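Local coordinates for PTS-dependent dihydroxyacetone kinase operon regulatory protein (Escherichia coli, PDB 4LRZ) that activates transcription of the dhaKLM operon from a sigma-70 promoter and represses its own expression, this chain being its N-terminal sensor part with GAF and PAS domains, at residues 217-228 against 243-251; 251-259 against 270-278. All coordinates share one frame; numbering follows the deposited sequence.

Contact 1. Residues 217-228 against 243-251; sequences ISWDEQGNLQFI and SQGRAITEL
In the PAS domain of the sensor region, the opening beta hairpin (strands 215-219 and 225-228) carries strand 225-228, the outermost of the antiparallel sheet within this chain, and the irregular loop 243-251 runs along the hairpin from Gly223, at the end of its turn, to Leu225, the first residue of the strand. Three backbone hydrogen bonds join them. Ile248 N donates to Gly223 O over 2.8 Å, almost straight, at 176° at the hydrogen. Leu225 uses both its backbone groups: its N-H reaches Arg246 O from above the carbonyl plane, and its own carbonyl receives Gly245 N. Gly223 ends a type I turn (220-223) and Gly245 is the third residue of a type II turn (243-246); at the backbone angles of both, a side chain would jam against the preceding carbonyl.

Ile248 fills the space beside the hairpin with two branches. Ile248 CG2 stands over a face of Trp219, 4.1 Å from the centroid of the five-membered ring, as a CH-pi contact. With CG1 anti to the backbone N (chi1 -164°), Ile248 CD1 swings to the six-membered half of the indole, 3.5 Å from Trp219 CE3, and also meets Ile217 CG2 and Leu225 CD1. Phe299 of strand 296-304 meets the Trp219 ring as well. The two methyls of Leu225 part company: CD1 turns to Ile248, while Leu225 CD2 presses on the 243-244 peptide, 3.4 Å from Ser243 C. Ser243 OG is hydrogen-bonded to Asp239 O. Farther along the strand, Ile228 CG2 lies 3.6 Å from Gln244 OE1.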
loop_
_atom_site.group_PDB
_atom_site.type_symbol
_atom_site.label_atom_id
_atom_site.label_comp_id
_atom_site.label_asym_id
_atom_site.label_seq_id
_atom_site.Cartn_x
_atom_site.Cartn_y
_atom_site.Cartn_z
ATOM N N ILE F 217 -8.618 -22.766 20.578
ATOM C CA ILE F 217 -9.740 -21.967 20.159
ATOM C C ILE F 217 -9.312 -20.546 20.431
ATOM O O ILE F 217 -8.724 -20.262 21.475
ATOM C CB ILE F 217 -10.971 -22.313 21.013
ATOM C CG1 ILE F 217 -11.525 -23.658 20.592
ATOM C CG2 ILE F 217 -12.092 -21.339 20.796
ATOM C CD1 ILE F 217 -11.819 -24.558 21.764
ATOM N N SER F 218 -9.583 -19.644 19.505
ATOM C CA SER F 218 -9.208 -18.268 19.710
ATOM C C SER F 218 -10.254 -17.320 19.210
ATOM O O SER F 218 -10.793 -17.487 18.095
ATOM C CB SER F 218 -7.894 -17.973 19.031
ATOM O OG SER F 218 -7.518 -16.617 19.229
ATOM N N TRP F 219 -10.526 -16.300 20.013
ATOM C CA TRP F 219 -11.512 -15.319 19.606
ATOM C C TRP F 219 -11.091 -13.846 19.732
ATOM O O TRP F 219 -10.103 -13.498 20.398
ATOM C CB TRP F 219 -12.877 -15.606 20.248
ATOM C CG TRP F 219 -12.909 -15.460 21.723
ATOM C CD1 TRP F 219 -13.239 -14.337 22.421
ATOM C CD2 TRP F 219 -12.588 -16.460 22.704
ATOM N NE1 TRP F 219 -13.157 -14.572 23.768
ATOM C CE2 TRP F 219 -12.755 -15.864 23.973
ATOM C CE3 TRP F 219 -12.184 -17.802 22.633
ATOM C CZ2 TRP F 219 -12.551 -16.562 25.167
ATOM C CZ3 TRP F 219 -11.968 -18.496 23.813
ATOM C CH2 TRP F 219 -12.150 -17.870 25.070
ATOM N N ASP F 220 -11.898 -13.023 19.071
ATOM C CA ASP F 220 -11.799 -11.574 18.873
ATOM C C ASP F 220 -12.139 -10.765 20.102
ATOM O O ASP F 220 -12.749 -11.314 21.000
ATOM C CB ASP F 220 -12.906 -11.195 17.867
ATOM C CG ASP F 220 -12.347 -10.657 16.652
ATOM O OD1 ASP F 220 -13.059 -10.371 15.683
ATOM O OD2 ASP F 220 -11.127 -10.485 16.693
ATOM N N GLU F 221 -11.816 -9.463 20.101
ATOM C CA GLU F 221 -12.332 -8.519 21.143
ATOM C C GLU F 221 -13.805 -8.255 20.897
ATOM O O GLU F 221 -14.483 -7.660 21.726
ATOM C CB GLU F 221 -11.603 -7.161 21.162
ATOM C CG GLU F 221 -11.935 -6.229 19.978
ATOM C CD GLU F 221 -11.155 -6.579 18.687
ATOM O OE1 GLU F 221 -10.352 -7.545 18.689
ATOM O OE2 GLU F 221 -11.339 -5.893 17.665
ATOM N N GLN F 222 -14.268 -8.679 19.729
ATOM C CA GLN F 222 -15.656 -8.580 19.352
ATOM C C GLN F 222 -16.413 -9.861 19.653
ATOM O O GLN F 222 -17.578 -9.945 19.327
ATOM C CB GLN F 222 -15.767 -8.282 17.857
ATOM C CG GLN F 222 -15.217 -6.903 17.451
ATOM C CD GLN F 222 -16.131 -5.739 17.882
ATOM O OE1 GLN F 222 -16.972 -5.286 17.108
ATOM N NE2 GLN F 222 -15.972 -5.273 19.119
ATOM N N GLY F 223 -15.772 -10.873 20.227
ATOM C CA GLY F 223 -16.451 -12.155 20.493
ATOM C C GLY F 223 -16.442 -13.222 19.388
ATOM O O GLY F 223 -16.950 -14.324 19.596
ATOM N N ASN F 224 -15.854 -12.911 18.230
ATOM C CA ASN F 224 -15.857 -13.791 17.048
ATOM C C ASN F 224 -14.650 -14.715 16.930
ATOM O O ASN F 224 -13.485 -14.277 17.045
ATOM C CB ASN F 224 -15.954 -12.943 15.805
ATOM C CG ASN F 224 -17.214 -12.173 15.783
ATOM O OD1 ASN F 224 -18.240 -12.683 16.240
ATOM N ND2 ASN F 224 -17.162 -10.926 15.317
ATOM N N LEU F 225 -14.944 -15.993 16.721
ATOM C CA LEU F 225 -13.946 -17.050 16.752
ATOM C C LEU F 225 -13.035 -16.851 15.543
ATOM O O LEU F 225 -13.528 -16.643 14.417
ATOM C CB LEU F 225 -14.663 -18.403 16.687
ATOM C CG LEU F 225 -13.754 -19.611 16.579
ATOM C CD1 LEU F 225 -13.586 -20.134 17.984
ATOM C CD2 LEU F 225 -14.365 -20.656 15.778
ATOM N N GLN F 226 -11.720 -16.836 15.780
ATOM C CA GLN F 226 -10.776 -16.560 14.706
ATOM C C GLN F 226 -10.126 -17.824 14.203
ATOM O O GLN F 226 -9.845 -17.917 13.008
ATOM C CB GLN F 226 -9.688 -15.520 15.094
ATOM C CG GLN F 226 -10.267 -14.154 15.432
ATOM C CD GLN F 226 -11.114 -13.609 14.302
ATOM O OE1 GLN F 226 -12.354 -13.555 14.417
ATOM N NE2 GLN F 226 -10.469 -13.238 13.176
ATOM N N PHE F 227 -9.840 -18.756 15.105
ATOM C CA PHE F 227 -9.287 -20.043 14.721
ATOM C C PHE F 227 -9.594 -21.124 15.734
ATOM O O PHE F 227 -9.793 -20.837 16.933
ATOM C CB PHE F 227 -7.777 -20.023 14.388
ATOM C CG PHE F 227 -6.884 -19.301 15.399
ATOM C CD1 PHE F 227 -6.323 -19.984 16.482
ATOM C CD2 PHE F 227 -6.505 -17.961 15.174
ATOM C CE1 PHE F 227 -5.442 -19.325 17.387
ATOM C CE2 PHE F 227 -5.662 -17.277 16.049
ATOM C CZ PHE F 227 -5.116 -17.958 17.164
ATOM N N ILE F 228 -9.644 -22.352 15.229
ATOM C CA ILE F 228 -9.833 -23.555 16.032
ATOM C C ILE F 228 -9.156 -24.707 15.295
ATOM O O ILE F 228 -9.326 -24.854 14.081
ATOM C CB ILE F 228 -11.351 -23.838 16.257
ATOM C CG1 ILE F 228 -11.556 -25.028 17.180
ATOM C CG2 ILE F 228 -12.099 -24.077 14.919
ATOM C CD1 ILE F 228 -13.025 -25.230 17.581
ATOM N N SER F 243 -17.702 -22.966 12.522
ATOM C CA SER F 243 -17.608 -22.200 13.764
ATOM C C SER F 243 -16.884 -20.867 13.552
ATOM O O SER F 243 -17.280 -19.837 14.132
ATOM C CB SER F 243 -16.862 -22.996 14.845
ATOM O OG SER F 243 -17.491 -24.230 15.130
ATOM N N GLN F 244 -15.827 -20.900 12.722
ATOM C CA GLN F 244 -14.941 -19.762 12.551
ATOM C C GLN F 244 -15.687 -18.519 12.021
ATOM O O GLN F 244 -16.533 -18.623 11.167
ATOM C CB GLN F 244 -13.694 -20.140 11.743
ATOM C CG GLN F 244 -13.898 -21.303 10.847
ATOM C CD GLN F 244 -13.479 -22.637 11.467
ATOM O OE1 GLN F 244 -12.301 -23.002 11.479
ATOM N NE2 GLN F 244 -14.449 -23.370 11.955
ATOM N N GLY F 245 -15.402 -17.358 12.590
ATOM C CA GLY F 245 -16.124 -16.165 12.219
ATOM C C GLY F 245 -17.491 -15.988 12.870
ATOM O O GLY F 245 -18.180 -15.015 12.578
ATOM N N ARG F 246 -17.911 -16.916 13.728
ATOM C CA ARG F 246 -19.167 -16.744 14.483
ATOM C C ARG F 246 -18.889 -16.420 15.950
ATOM O O ARG F 246 -17.806 -16.732 16.492
ATOM C CB ARG F 246 -20.036 -17.988 14.442
ATOM C CG ARG F 246 -20.206 -18.602 13.073
ATOM C CD ARG F 246 -21.659 -18.996 12.792
ATOM N NE ARG F 246 -22.311 -19.741 13.876
ATOM C CZ ARG F 246 -23.455 -19.381 14.475
ATOM N NH1 ARG F 246 -24.090 -18.270 14.114
ATOM N NH2 ARG F 246 -23.969 -20.132 15.446
ATOM N N ALA F 247 -19.874 -15.792 16.573
ATOM C CA ALA F 247 -19.822 -15.480 17.993
ATOM C C ALA F 247 -19.540 -16.738 18.797
ATOM O O ALA F 247 -20.203 -17.778 18.644
ATOM C CB ALA F 247 -21.119 -14.822 18.450
ATOM N N ILE F 248 -18.533 -16.650 19.640
ATOM C CA ILE F 248 -18.224 -17.755 20.520
ATOM C C ILE F 248 -19.347 -18.022 21.552
ATOM O O ILE F 248 -19.545 -19.166 21.965
ATOM C CB ILE F 248 -16.823 -17.601 21.174
ATOM C CG1 ILE F 248 -16.402 -18.951 21.755
ATOM C CG2 ILE F 248 -16.838 -16.475 22.225
ATOM C CD1 ILE F 248 -15.048 -19.421 21.385
ATOM N N THR F 249 -20.095 -16.980 21.935
ATOM C CA THR F 249 -21.187 -17.154 22.900
ATOM C C THR F 249 -22.217 -18.101 22.313
ATOM O O THR F 249 -22.702 -18.996 23.010
ATOM C CB THR F 249 -21.896 -15.827 23.330
ATOM O OG1 THR F 249 -22.292 -15.079 22.170
ATOM C CG2 THR F 249 -21.007 -14.971 24.284
ATOM N N GLU F 250 -22.537 -17.932 21.028
ATOM C CA GLU F 250 -23.461 -18.860 20.377
ATOM C C GLU F 250 -22.802 -20.137 19.844
ATOM O O GLU F 250 -23.429 -20.904 19.126
ATOM C CB GLU F 250 -24.355 -18.165 19.332
ATOM C CG GLU F 250 -23.653 -17.488 18.167
ATOM C CD GLU F 250 -24.426 -16.257 17.676
ATOM O OE1 GLU F 250 -24.588 -16.108 16.442
ATOM O OE2 GLU F 250 -24.876 -15.444 18.528
ATOM N N LEU F 251 -21.553 -20.389 20.218
ATOM C CA LEU F 251 -20.933 -21.655 19.846
ATOM C C LEU F 251 -20.936 -22.653 20.987
ATOM O O LEU F 251 -21.361 -23.789 20.816
ATOM C CB LEU F 251 -19.534 -21.463 19.278
ATOM C CG LEU F 251 -19.556 -20.999 17.813
ATOM C CD1 LEU F 251 -18.175 -20.557 17.365
ATOM C CD2 LEU F 251 -20.146 -22.062 16.867
#

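Contact 2. Residues 251-259 against 270-278; sequences LLTLPAVLQ and HVEATFESQ
Phe275, on the edge strand 271-276 of the PAS sheet, is the main bump of this contact, filling a hollow formed by Leu252, Leu254, Pro255 and Leu258 where the chain enters helix 256-264. Pro255, the N-cap residue of that helix, covers one face of the ring: its CG sits 4.2 Å from the ring centroid in a CH-pi contact, only 17° off the normal. Pro255 CD drops closer to the rim, 3.7 Å from Phe275 CD1. Leu254 CD2 approaches the ring edge near its plane, the two side chains lying side by side and pointing the same way. Leu258, in the first turn of the helix, crosses Phe275 at about a right angle and sets CD1 3.7 Å from Phe275 CZ. Leu252 CD1 comes in obliquely near Phe275 CD1, and Leu236 and Leu301 also touch the phenylalanine. Were Phe275 an alanine, the hollow under Pro255 would probably be left unfilled and the methyls of Leu254 and Leu258 would lose the ring they pack on.

Away from the aromatic ring, Val257 CG1 meets Val271 CG1 more loosely, at 4.5 Å. Thr253 and Glu276 pair as a single antiparallel bridge. Beyond this pair, at the Leu251 end of the contact, a water bridges the two segments: it donates to Leu251 O at 3.0 Å and accepts from Gln278 N and, at 2.7 Å, from Gln278 NE2.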
loop_
_atom_site.group_PDB
_atom_site.type_symbol
_atom_site.label_atom_id
_atom_site.label_comp_id
_atom_site.label_asym_id
_atom_site.label_seq_id
_atom_site.Cartn_x
_atom_site.Cartn_y
_atom_site.Cartn_z
ATOM N N LEU F 251 -21.553 -20.389 20.218
ATOM C CA LEU F 251 -20.933 -21.655 19.846
ATOM C C LEU F 251 -20.936 -22.653 20.987
ATOM O O LEU F 251 -21.361 -23.789 20.816
ATOM C CB LEU F 251 -19.534 -21.463 19.278
ATOM C CG LEU F 251 -19.556 -20.999 17.813
ATOM C CD1 LEU F 251 -18.175 -20.557 17.365
ATOM C CD2 LEU F 251 -20.146 -22.062 16.867
ATOM N N LEU F 252 -20.478 -22.222 22.154
ATOM C CA LEU F 252 -20.487 -23.084 23.328
ATOM C C LEU F 252 -20.694 -22.276 24.600
ATOM O O LEU F 252 -20.457 -21.064 24.613
ATOM C CB LEU F 252 -19.209 -23.941 23.400
ATOM C CG LEU F 252 -17.906 -23.418 23.999
ATOM C CD1 LEU F 252 -16.836 -24.430 23.711
ATOM C CD2 LEU F 252 -17.509 -22.069 23.419
ATOM N N THR F 253 -21.151 -22.946 25.659
ATOM C CA THR F 253 -21.292 -22.279 26.952
ATOM C C THR F 253 -20.032 -22.482 27.770
ATOM O O THR F 253 -19.544 -23.606 27.944
ATOM C CB THR F 253 -22.553 -22.722 27.719
ATOM O OG1 THR F 253 -23.707 -22.402 26.934
ATOM C CG2 THR F 253 -22.662 -21.995 29.072
ATOM N N LEU F 254 -19.506 -21.365 28.246
ATOM C CA LEU F 254 -18.254 -21.353 28.977
ATOM C C LEU F 254 -18.474 -21.563 30.484
ATOM O O LEU F 254 -19.446 -21.045 31.045
ATOM C CB LEU F 254 -17.524 -20.042 28.693
ATOM C CG LEU F 254 -16.853 -19.978 27.318
ATOM C CD1 LEU F 254 -16.751 -18.535 26.797
ATOM C CD2 LEU F 254 -15.480 -20.662 27.371
ATOM N N PRO F 255 -17.582 -22.340 31.131
ATOM C CA PRO F 255 -17.641 -22.611 32.573
ATOM C C PRO F 255 -17.580 -21.325 33.407
ATOM O O PRO F 255 -17.247 -20.258 32.874
ATOM C CB PRO F 255 -16.374 -23.440 32.833
ATOM C CG PRO F 255 -15.961 -23.971 31.514
ATOM C CD PRO F 255 -16.472 -23.052 30.471
ATOM N N ALA F 256 -17.882 -21.439 34.700
ATOM C CA ALA F 256 -17.794 -20.317 35.637
ATOM C C ALA F 256 -16.362 -19.760 35.787
ATOM O O ALA F 256 -16.161 -18.535 35.858
ATOM C CB ALA F 256 -18.353 -20.733 37.001
ATOM N N VAL F 257 -15.382 -20.665 35.831
ATOM C CA VAL F 257 -13.980 -20.315 36.071
ATOM C C VAL F 257 -13.444 -19.467 34.920
ATOM O O VAL F 257 -12.790 -18.439 35.133
ATOM C CB VAL F 257 -13.099 -21.578 36.250
ATOM C CG1 VAL F 257 -11.672 -21.192 36.642
ATOM C CG2 VAL F 257 -13.697 -22.521 37.297
ATOM N N LEU F 258 -13.742 -19.909 33.702
ATOM C CA LEU F 258 -13.433 -19.157 32.502
ATOM C C LEU F 258 -14.180 -17.829 32.401
ATOM O O LEU F 258 -13.595 -16.826 32.025
ATOM C CB LEU F 258 -13.727 -20.007 31.271
ATOM C CG LEU F 258 -12.514 -20.757 30.738
ATOM C CD1 LEU F 258 -12.952 -22.006 30.015
ATOM C CD2 LEU F 258 -11.732 -19.843 29.818
ATOM N N GLN F 259 -15.465 -17.824 32.740
ATOM C CA GLN F 259 -16.288 -16.629 32.602
ATOM C C GLN F 259 -15.680 -15.492 33.397
ATOM O O GLN F 259 -15.580 -14.363 32.906
ATOM C CB GLN F 259 -17.711 -16.890 33.090
ATOM C CG GLN F 259 -18.777 -16.272 32.212
ATOM C CD GLN F 259 -18.949 -17.042 30.925
ATOM O OE1 GLN F 259 -18.608 -16.553 29.837
ATOM N NE2 GLN F 259 -19.455 -18.271 31.038
ATOM N N HIS F 270 -2.840 -24.342 33.088
ATOM C CA HIS F 270 -3.038 -25.761 33.447
ATOM C C HIS F 270 -4.137 -26.005 34.496
ATOM O O HIS F 270 -4.039 -26.929 35.297
ATOM C CB HIS F 270 -1.712 -26.401 33.904
ATOM C CG HIS F 270 -0.822 -26.853 32.780
ATOM N ND1 HIS F 270 -0.280 -25.982 31.854
ATOM C CD2 HIS F 270 -0.351 -28.084 32.457
ATOM C CE1 HIS F 270 0.467 -26.660 30.998
ATOM N NE2 HIS F 270 0.444 -27.936 31.342
ATOM N N VAL F 271 -5.177 -25.175 34.476
ATOM C CA VAL F 271 -6.315 -25.271 35.404
ATOM C C VAL F 271 -7.363 -26.304 34.921
ATOM O O VAL F 271 -7.490 -26.535 33.715
ATOM C CB VAL F 271 -6.987 -23.872 35.569
ATOM C CG1 VAL F 271 -8.137 -23.913 36.573
ATOM C CG2 VAL F 271 -5.962 -22.819 35.984
ATOM N N GLU F 272 -8.113 -26.910 35.852
ATOM C CA GLU F 272 -9.240 -27.798 35.498
ATOM C C GLU F 272 -10.495 -27.027 35.078
ATOM O O GLU F 272 -10.769 -25.940 35.601
ATOM C CB GLU F 272 -9.609 -28.727 36.656
ATOM C CG GLU F 272 -8.547 -29.747 37.052
ATOM C CD GLU F 272 -9.056 -30.716 38.114
ATOM O OE1 GLU F 272 -9.890 -31.587 37.785
ATOM O OE2 GLU F 272 -8.625 -30.604 39.279
ATOM N N ALA F 273 -11.260 -27.611 34.147
ATOM C CA ALA F 273 -12.477 -26.985 33.604
ATOM C C ALA F 273 -13.465 -27.971 32.991
ATOM O O ALA F 273 -13.074 -28.968 32.359
ATOM C CB ALA F 273 -12.125 -25.904 32.585
ATOM N N THR F 274 -14.754 -27.649 33.177
ATOM C CA THR F 274 -15.867 -28.472 32.710
ATOM C C THR F 274 -16.722 -27.689 31.710
ATOM O O THR F 274 -17.251 -26.628 32.042
ATOM C CB THR F 274 -16.750 -28.929 33.906
ATOM O OG1 THR F 274 -15.955 -29.684 34.823
ATOM C CG2 THR F 274 -17.913 -29.800 33.442
ATOM N N PHE F 275 -16.872 -28.229 30.500
ATOM C CA PHE F 275 -17.617 -27.561 29.420
ATOM C C PHE F 275 -18.988 -28.174 29.105
ATOM O O PHE F 275 -19.276 -29.313 29.475
ATOM C CB PHE F 275 -16.791 -27.567 28.130
ATOM C CG PHE F 275 -15.553 -26.745 28.194
ATOM C CD1 PHE F 275 -15.572 -25.422 27.785
ATOM C CD2 PHE F 275 -14.363 -27.300 28.644
ATOM C CE1 PHE F 275 -14.422 -24.654 27.832
ATOM C CE2 PHE F 275 -13.202 -26.540 28.702
ATOM C CZ PHE F 275 -13.231 -25.213 28.293
ATOM N N GLU F 276 -19.805 -27.400 28.387
ATOM C CA GLU F 276 -21.080 -27.862 27.830
ATOM C C GLU F 276 -21.217 -27.608 26.313
ATOM O O GLU F 276 -21.208 -26.457 25.855
ATOM C CB GLU F 276 -22.258 -27.226 28.577
ATOM C CG GLU F 276 -23.623 -27.496 27.925
ATOM C CD GLU F 276 -24.801 -26.967 28.736
ATOM O OE1 GLU F 276 -25.802 -27.713 28.872
ATOM O OE2 GLU F 276 -24.729 -25.812 29.227
ATOM N N SER F 277 -21.361 -28.693 25.551
ATOM C CA SER F 277 -21.619 -28.629 24.104
ATOM C C SER F 277 -22.968 -29.281 23.791
ATOM O O SER F 277 -23.174 -30.446 24.151
ATOM C CB SER F 277 -20.507 -29.354 23.331
ATOM O OG SER F 277 -19.224 -29.026 23.842
ATOM N N GLN F 278 -23.861 -28.539 23.118
ATOM C CA GLN F 278 -25.281 -28.941 22.898
ATOM C C GLN F 278 -25.820 -30.032 23.852
ATOM O O GLN F 278 -25.995 -31.197 23.463
ATOM C CB GLN F 278 -25.569 -29.325 21.430
ATOM C CG GLN F 278 -24.957 -28.422 20.378
ATOM C CD GLN F 278 -23.719 -29.039 19.747
ATOM O OE1 GLN F 278 -23.802 -30.068 19.069
ATOM N NE2 GLN F 278 -22.563 -28.410 19.964
HETATM O O HOH W 1 -21.551 -26.671 21.780
#

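Overall arrangement
Both contacts lie in the PAS domain, beyond the long helix 174-211, with centres about 14 Å apart. From the N terminus, the chain forms the hairpin of strands 215-219 and 225-228, passes through helix 230-235 and returns as loop 243-251, where contact 1 closes that first excursion. Contact 2 then opens at Leu251, the residue common to both, and closes after helix 256-264 when strand 271-276 comes back alongside 251-259. The two loops therefore follow in series, neither enclosing nor crossing the other. Strands 225-228 and 271-276 are the outermost of the same five-stranded sheet within this chain, so the continuous segment 243-259 links its two edges.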